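Local structure of LPG0439 HIT-related domain-containing protein (Legionella pneumophila subsp. pneumophila, 5L0L) at residues A[60-63]-A[64-67]; A[74-77]-A[78-82]; A[191-194]-A[195-198]; A[197-200]-A[201-205]. The protein is of unknown function but, as part of a longer, probably membrane-bound protein, carries a HIT-related domain of a clan whose members commonly bind nucleotides. All coordinates share one frame; numbering follows the deposited sequence. Where two conformers were deposited one is given.

Contact 1: residues A[60-63]-A[64-67]; sequences DSTL and SSAF
T62 and S65 hold each other by two well-formed bonds that run from S65 back to T62. S65 OG donates to T62 O at 2.7 Å, its hydroxyl tilted a little from the carbonyl plane, while S65 N reaches T62 OG1 at 3.0 Å; S65 N also makes a weak bond to T62 O at 3.3 Å. Both hydroxyls stand between their backbone N and carbonyl carbon (chi1 58° in T62, 67° in S65), and this turns each oxygen back into the bend. S61 CB touches S65 OG at 3.5 Å. The weak bond S65 N to T62 O, then A66 N to L63 O (3.0 Å) and F67 N to S64 O follow one another, each spanning three residues, and wind the chain into a short 3-10 turn at S64 and S65, within the loop that joins strand 51-58 to helix 73-92 of the HIT-related domain. The tight side belongs to F67, which is buried. One face of its ring takes L63 O 3.7 Å above the plane, toward the rim, with S64 CA against the same ring, and Y10 meets it edge-to-face. The L63 side chain leaves the turn to lie on R54, L56 and N57 of strand 51-58. The T62 and S65 side faces solvent, held by hydrogen bonds and not by packing, and the partly exposed S64 side chain touches I17.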
ATOM      1  N   ASP A  60       7.627 -23.487  10.330  1.00 44.92           N
ATOM      2  CA  ASP A  60       8.062 -24.508   9.371  1.00 47.54           C
ATOM      3  C   ASP A  60       6.980 -24.931   8.379  1.00 46.06           C
ATOM      4  O   ASP A  60       7.137 -25.953   7.701  1.00 48.14           O
ATOM      5  CB  ASP A  60       8.560 -25.752  10.139  1.00 53.81           C
ATOM      6  CG  ASP A  60       9.937 -25.554  10.725  1.00 56.99           C
ATOM      7  OD1 ASP A  60      10.539 -24.477  10.502  1.00 56.71           O
ATOM      8  OD2 ASP A  60      10.427 -26.481  11.404  1.00 63.59           O
ATOM      9  N   SER A  61       5.904 -24.152   8.257  1.00 42.60           N
ATOM     10  CA  SER A  61       4.828 -24.484   7.320  1.00 41.04           C
ATOM     11  C   SER A  61       5.329 -24.428   5.892  1.00 39.05           C
ATOM     12  O   SER A  61       6.350 -23.795   5.614  1.00 38.82           O
ATOM     13  CB  SER A  61       3.655 -23.537   7.500  1.00 40.56           C
ATOM     14  OG  SER A  61       3.228 -23.606   8.848  1.00 42.98           O
ATOM     15  N   THR A  62       4.619 -25.090   4.987  1.00 37.47           N
ATOM     16  CA  THR A  62       4.987 -25.061   3.583  1.00 36.69           C
ATOM     17  C   THR A  62       4.609 -23.710   2.967  1.00 33.46           C
ATOM     18  O   THR A  62       3.695 -23.017   3.465  1.00 31.24           O
ATOM     19  CB  THR A  62       4.239 -26.134   2.789  1.00 37.83           C
ATOM     20  OG1 THR A  62       2.838 -25.913   2.953  1.00 35.82           O
ATOM     21  CG2 THR A  62       4.614 -27.542   3.275  1.00 42.02           C
ATOM     22  N   LEU A  63       5.259 -23.371   1.858  1.00 34.24           N
ATOM     23  CA  LEU A  63       4.876 -22.169   1.108  1.00 33.07           C
ATOM     24  C   LEU A  63       3.453 -22.318   0.602  1.00 31.79           C
ATOM     25  O   LEU A  63       2.693 -21.364   0.655  1.00 29.54           O
ATOM     26  CB  LEU A  63       5.823 -21.875  -0.059  1.00 35.88           C
ATOM     27  CG  LEU A  63       7.320 -21.658   0.224  1.00 38.17           C
ATOM     28  CD1 LEU A  63       7.987 -20.964  -0.952  1.00 41.71           C
ATOM     29  CD2 LEU A  63       7.578 -20.890   1.494  1.00 36.74           C
ATOM     30  N   SER A  64       3.095 -23.528   0.148  1.00 32.22           N
ATOM     31  CA  SER A  64       1.719 -23.835  -0.323  1.00 32.26           C
ATOM     32  C   SER A  64       0.634 -23.586   0.680  1.00 31.22           C
ATOM     33  O   SER A  64      -0.461 -23.136   0.309  1.00 31.52           O
ATOM     34  CB  SER A  64       1.626 -25.282  -0.796  1.00 34.51           C
ATOM     35  OG  SER A  64       2.305 -25.349  -2.025  1.00 36.81           O
ATOM     36  N   SER A  65       0.917 -23.838   1.956  1.00 30.49           N
ATOM     37  CA  SER A  65      -0.096 -23.640   2.985  1.00 30.05           C
ATOM     38  C   SER A  65      -0.471 -22.152   3.115  1.00 28.46           C
ATOM     39  O   SER A  65      -1.490 -21.847   3.693  1.00 27.43           O
ATOM     40  CB  SER A  65       0.354 -24.157   4.344  1.00 30.87           C
ATOM     41  OG  SER A  65       1.424 -23.378   4.852  1.00 30.48           O
ATOM     42  N   ALA A  66       0.384 -21.255   2.611  1.00 27.70           N
ATOM     43  CA  ALA A  66       0.090 -19.809   2.598  1.00 26.85           C
ATOM     44  C   ALA A  66      -0.513 -19.288   1.284  1.00 26.35           C
ATOM     45  O   ALA A  66      -0.546 -18.043   1.074  1.00 25.98           O
ATOM     46  CB  ALA A  66       1.351 -19.035   2.944  1.00 26.71           C
ATOM     47  N   PHE A  67      -0.994 -20.187   0.417  1.00 26.03           N
ATOM     48  CA  PHE A  67      -1.718 -19.819  -0.794  1.00 25.74           C
ATOM     49  C   PHE A  67      -3.207 -19.908  -0.591  1.00 25.86           C
ATOM     50  O   PHE A  67      -3.699 -20.732   0.201  1.00 26.24           O
ATOM     51  CB  PHE A  67      -1.399 -20.738  -1.979  1.00 26.05           C
ATOM     52  CG  PHE A  67       0.031 -20.735  -2.442  1.00 26.28           C
ATOM     53  CD1 PHE A  67       0.903 -19.664  -2.205  1.00 25.84           C
ATOM     54  CD2 PHE A  67       0.509 -21.823  -3.190  1.00 26.85           C
ATOM     55  CE1 PHE A  67       2.213 -19.705  -2.671  1.00 25.90           C
ATOM     56  CE2 PHE A  67       1.813 -21.865  -3.647  1.00 26.98           C
ATOM     57  CZ  PHE A  67       2.667 -20.792  -3.402  1.00 26.62           C
TER

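Contact 2: residues A[74-77]-A[78-82]; sequences SEQR and GLNDV
Q76 and N80 lie one helical turn apart, joined by the backbone bond N80 N to Q76 O (3.0 Å, 164°). It belongs to a regular alpha-helical series in helix 73-92: G78 N to S74 O (2.9 Å), L79 N to E75 O (3.1 Å) and D81 N to R77 O (2.9 Å). E75 O is additionally bonded by Y37 OH. The two amides meet with planes 50° apart, and the bend of Q76 at chi2 (74°) folds its carboxamide back over the turn, bringing OE1 to 3.1 Å from N80 OD1. Both are acceptors as modelled, so this approach is no bond; Q76 OE1 is supplied by Q101 NE2, and N80 ND2 makes a weak bond to S84 OG of the second subunit. E75 OE2 receives R69 NH2 in a salt bridge and Y55 OH besides, D81 OD2 pairs with R32 NH1, and S74 OG bonds E202 OE2 of the second subunit. R77 NE stays 4.7 Å from D81 OD2; its guanidinium instead faces E202 and D81 of the second subunit in long, weak ion pairs. R77 and R32 bring their guanidinium groups close, and D81, with E202 of the second subunit, probably offsets the two like charges.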
ATOM      1  N   SER A  74      -1.711 -10.893  12.044  1.00 23.80           N
ATOM      2  CA  SER A  74      -0.245 -10.947  12.227  1.00 23.79           C
ATOM      3  C   SER A  74       0.509 -11.048  10.895  1.00 22.73           C
ATOM      4  O   SER A  74       1.573 -10.445  10.744  1.00 21.95           O
ATOM      5  CB  SER A  74       0.191 -12.132  13.060  1.00 24.88           C
ATOM      6  OG  SER A  74      -0.561 -12.148  14.252  1.00 26.54           O
ATOM      7  N   GLU A  75      -0.028 -11.843   9.981  1.00 22.11           N
ATOM      8  CA  GLU A  75       0.581 -12.013   8.659  1.00 21.55           C
ATOM      9  C   GLU A  75       0.572 -10.700   7.888  1.00 20.82           C
ATOM     10  O   GLU A  75       1.592 -10.300   7.313  1.00 20.14           O
ATOM     11  CB  GLU A  75      -0.124 -13.154   7.880  1.00 21.58           C
ATOM     12  CG  GLU A  75       0.158 -14.537   8.482  1.00 22.35           C
ATOM     13  CD  GLU A  75      -0.720 -15.675   7.983  1.00 22.59           C
ATOM     14  OE1 GLU A  75      -1.842 -15.440   7.473  1.00 22.44           O
ATOM     15  OE2 GLU A  75      -0.266 -16.827   8.094  1.00 22.90           O
ATOM     16  N   GLN A  76      -0.577 -10.030   7.880  1.00 20.59           N
ATOM     17  CA  GLN A  76      -0.689  -8.721   7.239  1.00 20.41           C
ATOM     18  C   GLN A  76       0.212  -7.678   7.896  1.00 20.85           C
ATOM     19  O   GLN A  76       0.880  -6.858   7.224  1.00 19.73           O
ATOM     20  CB  GLN A  76      -2.157  -8.258   7.240  1.00 20.28           C
ATOM     21  CG  GLN A  76      -2.366  -6.858   6.649  1.00 19.74           C
ATOM     22  CD  GLN A  76      -2.232  -6.860   5.129  1.00 19.32           C
ATOM     23  OE1 GLN A  76      -1.189  -6.428   4.543  1.00 19.67           O
ATOM     24  NE2 GLN A  76      -3.227  -7.371   4.482  1.00 18.96           N
ATOM     25  N   ARG A  77       0.224  -7.684   9.226  1.00 21.98           N
ATOM     26  CA  ARG A  77       1.033  -6.736   9.950  1.00 23.19           C
ATOM     27  C   ARG A  77       2.525  -6.901   9.625  1.00 21.63           C
ATOM     28  O   ARG A  77       3.244  -5.914   9.479  1.00 20.70           O
ATOM     29  CB  ARG A  77       0.815  -6.875  11.455  1.00 26.61           C
ATOM     30  CG  ARG A  77       1.334  -5.664  12.181  1.00 30.05           C
ATOM     31  CD  ARG A  77       1.398  -5.885  13.661  1.00 35.03           C
ATOM     32  NE  ARG A  77       1.758  -4.624  14.294  1.00 38.53           N
ATOM     33  CZ  ARG A  77       2.030  -4.500  15.578  1.00 40.66           C
ATOM     34  NH1 ARG A  77       2.327  -3.294  16.066  1.00 42.70           N
ATOM     35  NH2 ARG A  77       1.994  -5.562  16.358  1.00 42.48           N
ATOM     36  N   GLY A  78       2.970  -8.147   9.547  1.00 20.75           N
ATOM     37  CA  GLY A  78       4.367  -8.448   9.222  1.00 20.26           C
ATOM     38  C   GLY A  78       4.728  -7.972   7.810  1.00 19.11           C
ATOM     39  O   GLY A  78       5.791  -7.417   7.622  1.00 18.91           O
ATOM     40  N   LEU A  79       3.840  -8.197   6.846  1.00 18.40           N
ATOM     41  CA  LEU A  79       4.041  -7.684   5.465  1.00 17.79           C
ATOM     42  C   LEU A  79       4.247  -6.183   5.512  1.00 17.59           C
ATOM     43  O   LEU A  79       5.170  -5.639   4.906  1.00 17.23           O
ATOM     44  CB  LEU A  79       2.848  -8.026   4.571  1.00 17.44           C
ATOM     45  CG  LEU A  79       3.068  -7.741   3.081  1.00 16.99           C
ATOM     46  CD1 LEU A  79       3.954  -8.802   2.473  1.00 17.11           C
ATOM     47  CD2 LEU A  79       1.786  -7.675   2.294  1.00 16.68           C
ATOM     48  N   ASN A  80       3.363  -5.506   6.223  1.00 17.68           N
ATOM     49  CA  ASN A  80       3.415  -4.056   6.321  1.00 17.92           C
ATOM     50  C   ASN A  80       4.637  -3.539   7.070  1.00 18.22           C
ATOM     51  O   ASN A  80       5.121  -2.462   6.768  1.00 17.84           O
ATOM     52  CB  ASN A  80       2.114  -3.529   6.936  1.00 18.33           C
ATOM     53  CG  ASN A  80       0.939  -3.647   5.979  1.00 18.48           C
ATOM     54  OD1 ASN A  80       1.038  -4.253   4.915  1.00 18.87           O
ATOM     55  ND2 ASN A  80      -0.162  -3.021   6.313  1.00 19.12           N
ATOM     56  N   ASP A  81       5.125  -4.297   8.056  1.00 18.85           N
ATOM     57  CA  ASP A  81       6.391  -3.936   8.724  1.00 19.72           C
ATOM     58  C   ASP A  81       7.574  -4.042   7.749  1.00 18.74           C
ATOM     59  O   ASP A  81       8.451  -3.170   7.723  1.00 18.80           O
ATOM     60  CB  ASP A  81       6.660  -4.848   9.933  1.00 21.25           C
ATOM     61  CG  ASP A  81       5.800  -4.523  11.146  1.00 23.23           C
ATOM     62  OD1 ASP A  81       5.129  -3.460  11.218  1.00 24.25           O
ATOM     63  OD2 ASP A  81       5.817  -5.368  12.100  1.00 25.10           O
ATOM     64  N   VAL A  82       7.632  -5.138   6.995  1.00 17.94           N
ATOM     65  CA  VAL A  82       8.693  -5.312   5.997  1.00 17.50           C
ATOM     66  C   VAL A  82       8.609  -4.187   4.942  1.00 16.83           C
ATOM     67  O   VAL A  82       9.647  -3.615   4.521  1.00 16.64           O
ATOM     68  CB  VAL A  82       8.637  -6.695   5.341  1.00 17.40           C
ATOM     69  CG1 VAL A  82       9.681  -6.804   4.229  1.00 17.23           C
ATOM     70  CG2 VAL A  82       8.891  -7.784   6.378  1.00 18.01           C
TER

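Contact 3: residues A[191-194]-A[195-198]; sequences AEYV and NSPE
Y193 O is gripped twice by S196. The hydroxyl OG donates to it at 2.7 Å in the carbonyl plane, on a lone pair, while S196 N comes in from above that plane at 3.0 Å with a nearly straight N-H (161°). With OG between its backbone N and carbonyl carbon (chi1 73°), S196 can serve both helices: the same oxygen accepts F199 N and so acts as the N-cap of helix 197-203. It also sits over one face of the Y193 ring, 3.7 Å above the plane and displaced toward the rim, near CD1 and CE1. The ring is there because Y193 CG lies opposite the backbone N (chi1 -171°), which sends the aromatic out from the flank of its helix toward E198. Its far end, OH, rests 3.7 Å from E198 CB, the two side chains crossing at about a right angle. N195 N is held more loosely, sharing weak bonds to E192 O (3.1 Å) and A191 O (3.4 Å), as the chain turns out of helix 176-194 and toward P197. N195 is exposed, whereas Y193 is buried. The Y193 side chain lies against L85, Q88 and K92 of helix 73-92 and against F199 of helix 197-203, and also packs on V73 of the second subunit, so the junction between helices 176-194 and 197-203 is seated on helix 73-92 close to the other subunit.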
ATOM      1  N   ALA A 191      21.573  -3.458   3.513  1.00 17.43           N
ATOM      2  CA  ALA A 191      22.565  -3.912   4.499  1.00 18.12           C
ATOM      3  C   ALA A 191      23.071  -2.718   5.306  1.00 18.69           C
ATOM      4  O   ALA A 191      23.214  -2.831   6.537  1.00 19.17           O
ATOM      5  CB  ALA A 191      23.706  -4.665   3.840  1.00 18.38           C
ATOM      6  N   GLU A 192      23.300  -1.582   4.646  1.00 19.01           N
ATOM      7  CA  GLU A 192      23.705  -0.361   5.365  1.00 19.99           C
ATOM      8  C   GLU A 192      22.633   0.084   6.348  1.00 20.16           C
ATOM      9  O   GLU A 192      22.917   0.459   7.499  1.00 20.53           O
ATOM     10  CB  GLU A 192      24.022   0.772   4.400  1.00 20.48           C
ATOM     11  CG  GLU A 192      25.341   0.564   3.673  1.00 21.13           C
ATOM     12  CD  GLU A 192      25.577   1.482   2.496  1.00 21.80           C
ATOM     13  OE1 GLU A 192      24.662   2.172   2.030  1.00 22.48           O
ATOM     14  OE2 GLU A 192      26.715   1.501   1.991  1.00 22.71           O
ATOM     15  N   TYR A 193      21.402   0.070   5.872  1.00 20.11           N
ATOM     16  CA  TYR A 193      20.288   0.545   6.696  1.00 20.75           C
ATOM     17  C   TYR A 193      20.129  -0.292   7.951  1.00 21.56           C
ATOM     18  O   TYR A 193      19.869   0.252   9.044  1.00 21.79           O
ATOM     19  CB  TYR A 193      18.956   0.611   5.921  1.00 20.41           C
ATOM     20  CG  TYR A 193      17.906   1.318   6.758  1.00 20.90           C
ATOM     21  CD1 TYR A 193      17.981   2.696   6.984  1.00 21.71           C
ATOM     22  CD2 TYR A 193      16.917   0.604   7.420  1.00 20.96           C
ATOM     23  CE1 TYR A 193      17.057   3.352   7.788  1.00 22.40           C
ATOM     24  CE2 TYR A 193      15.994   1.249   8.227  1.00 21.53           C
ATOM     25  CZ  TYR A 193      16.052   2.610   8.406  1.00 22.26           C
ATOM     26  OH  TYR A 193      15.123   3.250   9.229  1.00 23.17           O
ATOM     27  N   VAL A 194      20.265  -1.595   7.812  1.00 22.15           N
ATOM     28  CA  VAL A 194      20.129  -2.514   8.951  1.00 23.69           C
ATOM     29  C   VAL A 194      21.181  -2.265  10.063  1.00 25.27           C
ATOM     30  O   VAL A 194      20.919  -2.592  11.230  1.00 25.83           O
ATOM     31  CB  VAL A 194      20.214  -3.965   8.448  1.00 24.06           C
ATOM     32  CG1 VAL A 194      20.511  -4.958   9.553  1.00 24.97           C
ATOM     33  CG2 VAL A 194      18.947  -4.342   7.727  1.00 24.11           C
ATOM     34  N   ASN A 195      22.337  -1.726   9.659  0.50 25.47           N
ATOM     35  CA  ASN A 195      23.421  -1.305  10.548  0.50 26.73           C
ATOM     36  C   ASN A 195      23.228   0.095  11.183  0.50 27.95           C
ATOM     37  O   ASN A 195      24.064   0.497  11.988  0.50 29.44           O
ATOM     38  CB  ASN A 195      24.758  -1.343   9.778  0.50 26.56           C
ATOM     39  CG  ASN A 195      25.130  -2.744   9.287  0.50 26.17           C
ATOM     40  OD1 ASN A 195      25.832  -2.921   8.263  0.50 25.63           O
ATOM     41  ND2 ASN A 195      24.663  -3.751  10.016  0.50 25.99           N
ATOM     42  N   SER A 196      22.165   0.836  10.833  1.00 28.35           N
ATOM     43  CA  SER A 196      21.959   2.208  11.331  1.00 29.70           C
ATOM     44  C   SER A 196      21.255   2.273  12.709  1.00 31.39           C
ATOM     45  O   SER A 196      20.521   1.364  13.080  1.00 30.40           O
ATOM     46  CB  SER A 196      21.165   3.043  10.336  1.00 29.42           C
ATOM     47  OG  SER A 196      19.799   2.666  10.322  1.00 28.11           O
ATOM     48  N   PRO A 197      21.477   3.375  13.467  1.00 33.97           N
ATOM     49  CA  PRO A 197      20.710   3.596  14.706  1.00 35.22           C
ATOM     50  C   PRO A 197      19.210   3.659  14.471  1.00 35.42           C
ATOM     51  O   PRO A 197      18.459   3.128  15.291  1.00 35.99           O
ATOM     52  CB  PRO A 197      21.218   4.959  15.218  1.00 36.72           C
ATOM     53  CG  PRO A 197      22.505   5.200  14.509  1.00 36.90           C
ATOM     54  CD  PRO A 197      22.413   4.479  13.190  1.00 35.60           C
ATOM     55  N   GLU A 198      18.774   4.274  13.367  1.00 35.91           N
ATOM     56  CA  GLU A 198      17.343   4.381  13.063  1.00 36.99           C
ATOM     57  C   GLU A 198      16.685   3.020  12.984  1.00 35.09           C
ATOM     58  O   GLU A 198      15.581   2.851  13.493  1.00 34.78           O
ATOM     59  CB  GLU A 198      17.052   5.137  11.767  1.00 39.05           C
ATOM     60  CG  GLU A 198      17.309   6.638  11.798  1.00 42.27           C
ATOM     61  CD  GLU A 198      18.770   7.027  11.603  1.00 44.46           C
ATOM     62  OE1 GLU A 198      19.076   8.223  11.834  1.00 48.21           O
ATOM     63  OE2 GLU A 198      19.619   6.157  11.259  1.00 44.60           O
TER

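Contact 4: residues A[197-200]-A[201-205]; sequences PEFT and EEFGD
E201 N donates to P197 O at 2.8 Å, nearly along the C=O axis and almost straight at the hydrogen (168°), and F203 N reaches F199 O at the same 2.8 Å, tilted somewhat from the carbonyl plane. Between them E202 N bonds E198 O at 3.0 Å, with a weak second pull from F199 O. G204 N closes the series on T200 O at 2.7 Å, though at a bent 131°. These bonds make up short helix 197-203, which ends as G204 turns away with positive phi. E201 folds its CB and CG over the carbonyl of P197, CG being 3.4 Å from P197 O, at the exposed side of the turn. On the buried side are F199 and F203, whose side chains cross at about a right angle. F199 CD1 comes to 3.7 Å from F203 CD2; the ring centroids are 5.5 Å apart with planes inclined at 39°, and F203 CB sits over one face of the F199 ring toward its rim. F199 also packs on V194 of helix 176-194, F203 on R77 of the second subunit. E202 CG, set anti to the backbone N, lies over the centre of the F203 ring, 4.0 Å above it, and the bend at chi2 then turns the carboxylate toward the second subunit. There it forms a salt bridge with R77 and a hydrogen bond with S74, so this acidic group is probably kept charged while it joins the two chains beside an apolar patch.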
ATOM      1  N   PRO A 197      21.477   3.375  13.467  1.00 33.97           N
ATOM      2  CA  PRO A 197      20.710   3.596  14.706  1.00 35.22           C
ATOM      3  C   PRO A 197      19.210   3.659  14.471  1.00 35.42           C
ATOM      4  O   PRO A 197      18.459   3.128  15.291  1.00 35.99           O
ATOM      5  CB  PRO A 197      21.218   4.959  15.218  1.00 36.72           C
ATOM      6  CG  PRO A 197      22.505   5.200  14.509  1.00 36.90           C
ATOM      7  CD  PRO A 197      22.413   4.479  13.190  1.00 35.60           C
ATOM      8  N   GLU A 198      18.774   4.274  13.367  1.00 35.91           N
ATOM      9  CA  GLU A 198      17.343   4.381  13.063  1.00 36.99           C
ATOM     10  C   GLU A 198      16.685   3.020  12.984  1.00 35.09           C
ATOM     11  O   GLU A 198      15.581   2.851  13.493  1.00 34.78           O
ATOM     12  CB  GLU A 198      17.052   5.137  11.767  1.00 39.05           C
ATOM     13  CG  GLU A 198      17.309   6.638  11.798  1.00 42.27           C
ATOM     14  CD  GLU A 198      18.770   7.027  11.603  1.00 44.46           C
ATOM     15  OE1 GLU A 198      19.076   8.223  11.834  1.00 48.21           O
ATOM     16  OE2 GLU A 198      19.619   6.157  11.259  1.00 44.60           O
ATOM     17  N   PHE A 199      17.351   2.058  12.323  1.00 33.10           N
ATOM     18  CA  PHE A 199      16.843   0.683  12.237  1.00 31.55           C
ATOM     19  C   PHE A 199      16.701   0.065  13.635  1.00 32.54           C
ATOM     20  O   PHE A 199      15.662  -0.498  13.976  1.00 32.88           O
ATOM     21  CB  PHE A 199      17.768  -0.214  11.403  1.00 29.69           C
ATOM     22  CG  PHE A 199      17.306  -1.646  11.340  1.00 28.70           C
ATOM     23  CD1 PHE A 199      16.379  -2.050  10.387  1.00 28.17           C
ATOM     24  CD2 PHE A 199      17.774  -2.589  12.248  1.00 28.53           C
ATOM     25  CE1 PHE A 199      15.941  -3.366  10.329  1.00 28.06           C
ATOM     26  CE2 PHE A 199      17.337  -3.906  12.196  1.00 28.56           C
ATOM     27  CZ  PHE A 199      16.417  -4.297  11.235  1.00 28.01           C
ATOM     28  N   THR A 200      17.757   0.155  14.424  1.00 34.13           N
ATOM     29  CA  THR A 200      17.750  -0.431  15.766  1.00 35.89           C
ATOM     30  C   THR A 200      16.637   0.192  16.616  1.00 36.70           C
ATOM     31  O   THR A 200      15.854  -0.522  17.223  1.00 36.14           O
ATOM     32  CB  THR A 200      19.111  -0.259  16.447  1.00 37.05           C
ATOM     33  OG1 THR A 200      20.082  -1.005  15.723  1.00 37.27           O
ATOM     34  CG2 THR A 200      19.093  -0.775  17.884  1.00 38.04           C
ATOM     35  N   GLU A 201      16.528   1.509  16.604  1.00 38.88           N
ATOM     36  CA  GLU A 201      15.510   2.175  17.434  1.00 41.74           C
ATOM     37  C   GLU A 201      14.094   1.872  17.023  1.00 41.01           C
ATOM     38  O   GLU A 201      13.221   1.765  17.881  1.00 40.00           O
ATOM     39  CB  GLU A 201      15.753   3.679  17.491  1.00 46.23           C
ATOM     40  CG  GLU A 201      17.043   3.962  18.254  1.00 50.77           C
ATOM     41  CD  GLU A 201      17.353   5.431  18.453  1.00 56.15           C
ATOM     42  OE1 GLU A 201      16.421   6.194  18.836  1.00 60.78           O
ATOM     43  OE2 GLU A 201      18.551   5.799  18.262  1.00 58.85           O
ATOM     44  N   GLU A 202      13.847   1.708  15.722  1.00 38.62           N
ATOM     45  CA  GLU A 202      12.491   1.499  15.275  1.00 38.96           C
ATOM     46  C   GLU A 202      12.098   0.034  15.295  1.00 38.04           C
ATOM     47  O   GLU A 202      10.980  -0.299  15.679  1.00 38.94           O
ATOM     48  CB  GLU A 202      12.251   2.111  13.891  1.00 38.85           C
ATOM     49  CG  GLU A 202      10.807   1.977  13.424  1.00 40.70           C
ATOM     50  CD  GLU A 202       9.782   2.563  14.402  1.00 42.45           C
ATOM     51  OE1 GLU A 202       8.725   1.925  14.618  1.00 44.10           O
ATOM     52  OE2 GLU A 202      10.040   3.652  14.946  1.00 42.57           O
ATOM     53  N   PHE A 203      12.987  -0.836  14.840  1.00 37.16           N
ATOM     54  CA  PHE A 203      12.653  -2.241  14.687  1.00 37.68           C
ATOM     55  C   PHE A 203      13.236  -3.103  15.825  1.00 41.14           C
ATOM     56  O   PHE A 203      12.720  -4.198  16.101  1.00 43.54           O
ATOM     57  CB  PHE A 203      13.055  -2.725  13.292  1.00 35.05           C
ATOM     58  CG  PHE A 203      12.310  -2.012  12.178  1.00 33.61           C
ATOM     59  CD1 PHE A 203      10.961  -2.285  11.946  1.00 33.30           C
ATOM     60  CD2 PHE A 203      12.939  -1.027  11.412  1.00 32.33           C
ATOM     61  CE1 PHE A 203      10.271  -1.617  10.933  1.00 32.66           C
ATOM     62  CE2 PHE A 203      12.248  -0.359  10.413  1.00 32.37           C
ATOM     63  CZ  PHE A 203      10.920  -0.654  10.180  1.00 32.07           C
ATOM     64  N   GLY A 204      14.260  -2.594  16.511  1.00 41.94           N
ATOM     65  CA  GLY A 204      14.926  -3.361  17.564  1.00 44.93           C
ATOM     66  C   GLY A 204      15.335  -4.690  16.978  1.00 44.29           C
ATOM     67  O   GLY A 204      16.052  -4.732  16.005  1.00 43.55           O
ATOM     68  N   ASP A 205      14.751  -5.741  17.520  1.00 46.09           N
ATOM     69  CA  ASP A 205      15.095  -7.113  17.221  1.00 47.77           C
ATOM     70  C   ASP A 205      13.984  -7.781  16.412  1.00 44.82           C
ATOM     71  O   ASP A 205      14.124  -8.972  16.065  1.00 45.58           O
ATOM     72  CB  ASP A 205      15.199  -7.859  18.579  1.00 53.45           C
ATOM     73  CG  ASP A 205      16.455  -8.699  18.720  1.00 58.72           C
ATOM     74  OD1 ASP A 205      16.899  -9.338  17.733  1.00 61.84           O
ATOM     75  OD2 ASP A 205      16.977  -8.733  19.861  1.00 62.67           O
TER

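How the contacts relate
All four contacts are local, each a turn of neighbouring residues, and they come in series along the chain. Contact 1 closes a bend in the loop after strand 51-58; a few residues on, contact 2 occupies the early part of helix 73-92, their nearest atoms about 6 Å apart. Much later, contact 3 closes the bend between helices 176-194 and 197-203, and contact 4 continues through the latter to its end, sharing P197 and E198 with contact 3; none nests inside another. Contacts 3 and 4 touch through F199. Contact 4 also reaches back to contact 2, F203 CE1 lying 4.0 Å from D81 O, so helices 73-92 and 197-203 meet beside the second subunit, which both contacts touch.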